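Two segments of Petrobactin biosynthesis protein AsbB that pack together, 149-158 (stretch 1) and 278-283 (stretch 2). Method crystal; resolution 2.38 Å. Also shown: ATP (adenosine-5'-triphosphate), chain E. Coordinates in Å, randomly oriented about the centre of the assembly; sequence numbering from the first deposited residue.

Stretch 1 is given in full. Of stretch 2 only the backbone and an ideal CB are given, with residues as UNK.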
# COMPACT_ATOMS: atom_id res chain seq x y z
N SER B 149 -2.48 -9.70 -35.83
CA SER B 149 -3.85 -10.12 -35.56
C SER B 149 -4.39 -9.35 -34.35
O SER B 149 -3.66 -8.56 -33.73
CB SER B 149 -3.89 -11.62 -35.27
OG SER B 149 -3.28 -11.88 -34.01
N TYR B 150 -5.66 -9.60 -34.00
CA TYR B 150 -6.32 -8.91 -32.88
C TYR B 150 -5.57 -9.10 -31.56
O TYR B 150 -5.23 -8.13 -30.90
CB TYR B 150 -7.77 -9.38 -32.68
CG TYR B 150 -8.38 -8.83 -31.40
CD1 TYR B 150 -8.70 -9.66 -30.33
CD2 TYR B 150 -8.60 -7.46 -31.25
CE1 TYR B 150 -9.25 -9.16 -29.17
CE2 TYR B 150 -9.16 -6.95 -30.09
CZ TYR B 150 -9.47 -7.80 -29.05
OH TYR B 150 -10.00 -7.27 -27.90
N ASP B 151 -5.34 -10.35 -31.20
CA ASP B 151 -4.73 -10.69 -29.93
C ASP B 151 -3.34 -10.09 -29.80
O ASP B 151 -2.98 -9.60 -28.74
CB ASP B 151 -4.70 -12.20 -29.73
CG ASP B 151 -6.08 -12.79 -29.65
OD1 ASP B 151 -6.93 -12.18 -28.99
OD2 ASP B 151 -6.31 -13.86 -30.27
N GLU B 152 -2.57 -10.15 -30.90
CA GLU B 152 -1.23 -9.58 -30.97
C GLU B 152 -1.25 -8.07 -30.77
O GLU B 152 -0.37 -7.52 -30.10
CB GLU B 152 -0.56 -9.92 -32.31
CG GLU B 152 0.31 -11.17 -32.31
CD GLU B 152 0.54 -11.72 -33.74
OE1 GLU B 152 0.03 -11.12 -34.72
OE2 GLU B 152 1.24 -12.75 -33.87
N LEU B 153 -2.25 -7.40 -31.34
CA LEU B 153 -2.36 -5.95 -31.15
C LEU B 153 -2.74 -5.53 -29.73
O LEU B 153 -2.24 -4.51 -29.23
CB LEU B 153 -3.33 -5.34 -32.14
CG LEU B 153 -2.75 -5.10 -33.53
CD1 LEU B 153 -3.88 -4.87 -34.52
CD2 LEU B 153 -1.80 -3.90 -33.47
N GLU B 154 -3.64 -6.27 -29.08
CA GLU B 154 -4.01 -5.92 -27.72
C GLU B 154 -2.74 -5.73 -26.90
O GLU B 154 -2.61 -4.72 -26.21
CB GLU B 154 -4.94 -6.96 -27.06
CG GLU B 154 -6.43 -6.81 -27.38
CD GLU B 154 -7.17 -5.77 -26.51
OE1 GLU B 154 -6.59 -5.26 -25.53
OE2 GLU B 154 -8.35 -5.47 -26.82
N ASN B 155 -1.82 -6.69 -26.97
CA ASN B 155 -0.59 -6.62 -26.17
C ASN B 155 0.54 -5.79 -26.78
O ASN B 155 1.47 -5.39 -26.08
CB ASN B 155 -0.08 -8.01 -25.80
CG ASN B 155 -1.13 -8.83 -25.05
OD1 ASN B 155 -1.84 -9.66 -25.64
ND2 ASN B 155 -1.25 -8.57 -23.75
N HIS B 156 0.46 -5.51 -28.08
CA HIS B 156 1.48 -4.66 -28.68
C HIS B 156 1.18 -3.15 -28.66
O HIS B 156 2.09 -2.33 -28.87
CB HIS B 156 1.95 -5.19 -30.04
CG HIS B 156 2.82 -6.41 -29.92
ND1 HIS B 156 4.11 -6.36 -29.45
CD2 HIS B 156 2.56 -7.72 -30.17
CE1 HIS B 156 4.62 -7.59 -29.43
NE2 HIS B 156 3.70 -8.43 -29.86
N LEU B 157 -0.06 -2.75 -28.33
CA LEU B 157 -0.24 -1.33 -28.12
C LEU B 157 -0.01 -1.14 -26.65
O LEU B 157 -0.88 -1.38 -25.81
CB LEU B 157 -1.68 -0.90 -28.40
CG LEU B 157 -2.42 -1.34 -29.65
CD1 LEU B 157 -3.89 -1.01 -29.43
CD2 LEU B 157 -1.85 -0.63 -30.87
N ILE B 158 1.16 -0.62 -26.36
CA ILE B 158 1.59 -0.46 -24.99
C ILE B 158 1.43 0.97 -24.48
O ILE B 158 1.84 1.27 -23.37
CB ILE B 158 3.02 -1.00 -24.80
CG1 ILE B 158 4.03 -0.07 -25.48
CG2 ILE B 158 3.10 -2.50 -25.32
CD1 ILE B 158 5.45 -0.46 -25.20
N UNK B 278 -3.64 -18.42 -19.72
CA UNK B 278 -4.30 -17.18 -20.05
C UNK B 278 -3.27 -16.09 -20.21
O UNK B 278 -2.11 -16.21 -19.80
CB UNK B 278 -5.33 -16.80 -18.98
N UNK B 279 -3.70 -15.02 -20.84
CA UNK B 279 -2.82 -13.91 -21.08
C UNK B 279 -3.63 -12.62 -20.93
O UNK B 279 -4.76 -12.55 -21.41
CB UNK B 279 -2.17 -14.01 -22.46
N UNK B 280 -3.08 -11.62 -20.25
CA UNK B 280 -3.83 -10.38 -20.01
C UNK B 280 -4.03 -9.58 -21.27
O UNK B 280 -3.17 -9.61 -22.14
CB UNK B 280 -3.11 -9.52 -18.97
N UNK B 281 -5.15 -8.86 -21.34
CA UNK B 281 -5.38 -7.80 -22.33
C UNK B 281 -4.96 -6.41 -21.79
O UNK B 281 -4.36 -6.32 -20.73
CB UNK B 281 -6.86 -7.78 -22.73
N UNK B 282 -5.28 -5.35 -22.52
CA UNK B 282 -4.95 -3.99 -22.08
C UNK B 282 -5.47 -3.69 -20.70
O UNK B 282 -4.91 -2.86 -20.00
CB UNK B 282 -5.51 -2.96 -23.06
N UNK B 283 -6.55 -4.36 -20.30
CA UNK B 283 -7.22 -4.11 -19.02
C UNK B 283 -6.49 -4.77 -17.86
O UNK B 283 -6.58 -4.32 -16.71
CB UNK B 283 -8.66 -4.61 -19.07
PB ATP E . -11.86 -3.04 -17.90
O1B ATP E . -11.15 -4.05 -17.04
O2B ATP E . -13.08 -2.52 -17.17
O3B ATP E . -12.26 -3.70 -19.27
PA ATP E . -10.32 -0.92 -17.16
O1A ATP E . -10.25 -1.69 -15.85
O2A ATP E . -11.17 0.34 -17.04
O3A ATP E . -10.93 -1.83 -18.26
O5' ATP E . -8.85 -0.54 -17.55
C5' ATP E . -8.49 -0.41 -18.88
C4' ATP E . -7.28 0.29 -19.14
O4' ATP E . -7.28 0.75 -20.54
C3' ATP E . -7.20 1.52 -18.31
O3' ATP E . -6.07 1.47 -17.53
C2' ATP E . -7.14 2.63 -19.27
O2' ATP E . -6.31 3.62 -18.82
C1' ATP E . -6.59 1.96 -20.49
N9 ATP E . -6.70 2.71 -21.71
C8 ATP E . -5.68 2.94 -22.55
N7 ATP E . -6.15 3.66 -23.59
C5 ATP E . -7.47 3.88 -23.42
C6 ATP E . -8.44 4.55 -24.17
N6 ATP E . -8.06 5.18 -25.41
N1 ATP E . -9.71 4.60 -23.72
C2 ATP E . -10.05 4.00 -22.56
N3 ATP E . -9.14 3.35 -21.80
C4 ATP E . -7.84 3.27 -22.21

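Position 278 lies in a strand, with phi/psi of -124/163, and its ideal CB finds nothing of the helix 150-156 within 5.5 Å. Stretch 1 therefore sets no rule here, so a wide range of side chains would suit. The deposited residue is Tyr278, whose side chain makes no contact with the helix.

Position 279 stays extended at -143/136, and its CA-to-CB bond points toward stretch 1, where the nearest atom to the ideal CB is Asn155 OD1 at 5.4 Å. That gap leaves room for a modest side chain, such as serine, cysteine, threonine or valine. Cys279 is found, in the t rotamer, and its SG comes to 4.2 Å from Asn155 OD1, a contact without a hydrogen bond.

At position 280 the CB points sideways, 5.2 Å from Asn155 ND2, so what matters most is the backbone. The carbonyl O of 280 accepts a hydrogen bond from Asn155 ND2 at 2.7 Å, nearly straight at 169°. Because any residue supplies that carbonyl, many side chains would be compatible; the deposited one is small, Ala280.

Position 281 leaves the strand at -92/-171, its CB sideways but only 3.8 Å from Glu154 OE1. The carboxylate would disfavour an acid, while Tyr150 OH lies beyond it; glutamine, lysine or arginine could run that way. Gln281 does so with chi1 m and chi2 t, bringing NE2 to 3.7 Å from Tyr150 OH. This is too long to bond directly, and a water closes the gap: it accepts from Gln281 NE2 at 3.2 Å and lies 2.6 Å from Tyr150 OH.

At position 282, phi/psi turn to -54/-28, and the backbone N donates to Glu154 OE1 at 3.3 Å and 165°. The ideal CB is 3.5 Å from that same oxygen. A second donor on the side chain would exploit the carboxylate, so glutamine, lysine or arginine would suit, although Leu157 also offers an aliphatic surface nearby. Gln282 NE2 donates to Glu154 OE1 at 3.2 Å, so one oxygen receives both backbone and side chain. At the other amide atom, Gln282 OE1 lies 4.2 Å from Leu157 CD1 and accepts from a water at 2.9 Å; that water also donates weakly to Leu157 O at 3.3 Å.

Position 283 has no stretch 1 atom within 5.5 Å of its ideal CB, but the ATP phosphates lie nearby, favouring a small donor such as serine or threonine. Ser283 OG donates to ATP O1B at 2.8 Å.

Stretch 2 (278-283) YCAQQS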
# COMPACT_ATOMS: atom_id res chain seq x y z
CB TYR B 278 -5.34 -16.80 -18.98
CG TYR B 278 -6.58 -17.66 -19.01
CD1 TYR B 278 -7.76 -17.19 -19.56
CD2 TYR B 278 -6.57 -18.96 -18.49
CE1 TYR B 278 -8.90 -17.98 -19.60
CE2 TYR B 278 -7.70 -19.75 -18.52
CZ TYR B 278 -8.86 -19.26 -19.08
OH TYR B 278 -9.99 -20.03 -19.11
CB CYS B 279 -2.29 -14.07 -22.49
SG CYS B 279 -1.15 -12.84 -22.95
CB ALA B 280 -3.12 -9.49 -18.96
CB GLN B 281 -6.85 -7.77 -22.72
CG GLN B 281 -7.35 -9.11 -23.20
CD GLN B 281 -8.76 -9.05 -23.77
OE1 GLN B 281 -9.72 -8.72 -23.07
NE2 GLN B 281 -8.89 -9.38 -25.07
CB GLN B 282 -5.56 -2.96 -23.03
CG GLN B 282 -4.78 -2.73 -24.32
CD GLN B 282 -5.45 -1.71 -25.22
OE1 GLN B 282 -4.96 -0.59 -25.37
NE2 GLN B 282 -6.60 -2.08 -25.82
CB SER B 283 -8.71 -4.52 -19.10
OG SER B 283 -9.08 -5.57 -18.21
O HOH W 1 -11.67 -8.75 -26.54
O HOH W 2 -2.72 1.29 -25.03
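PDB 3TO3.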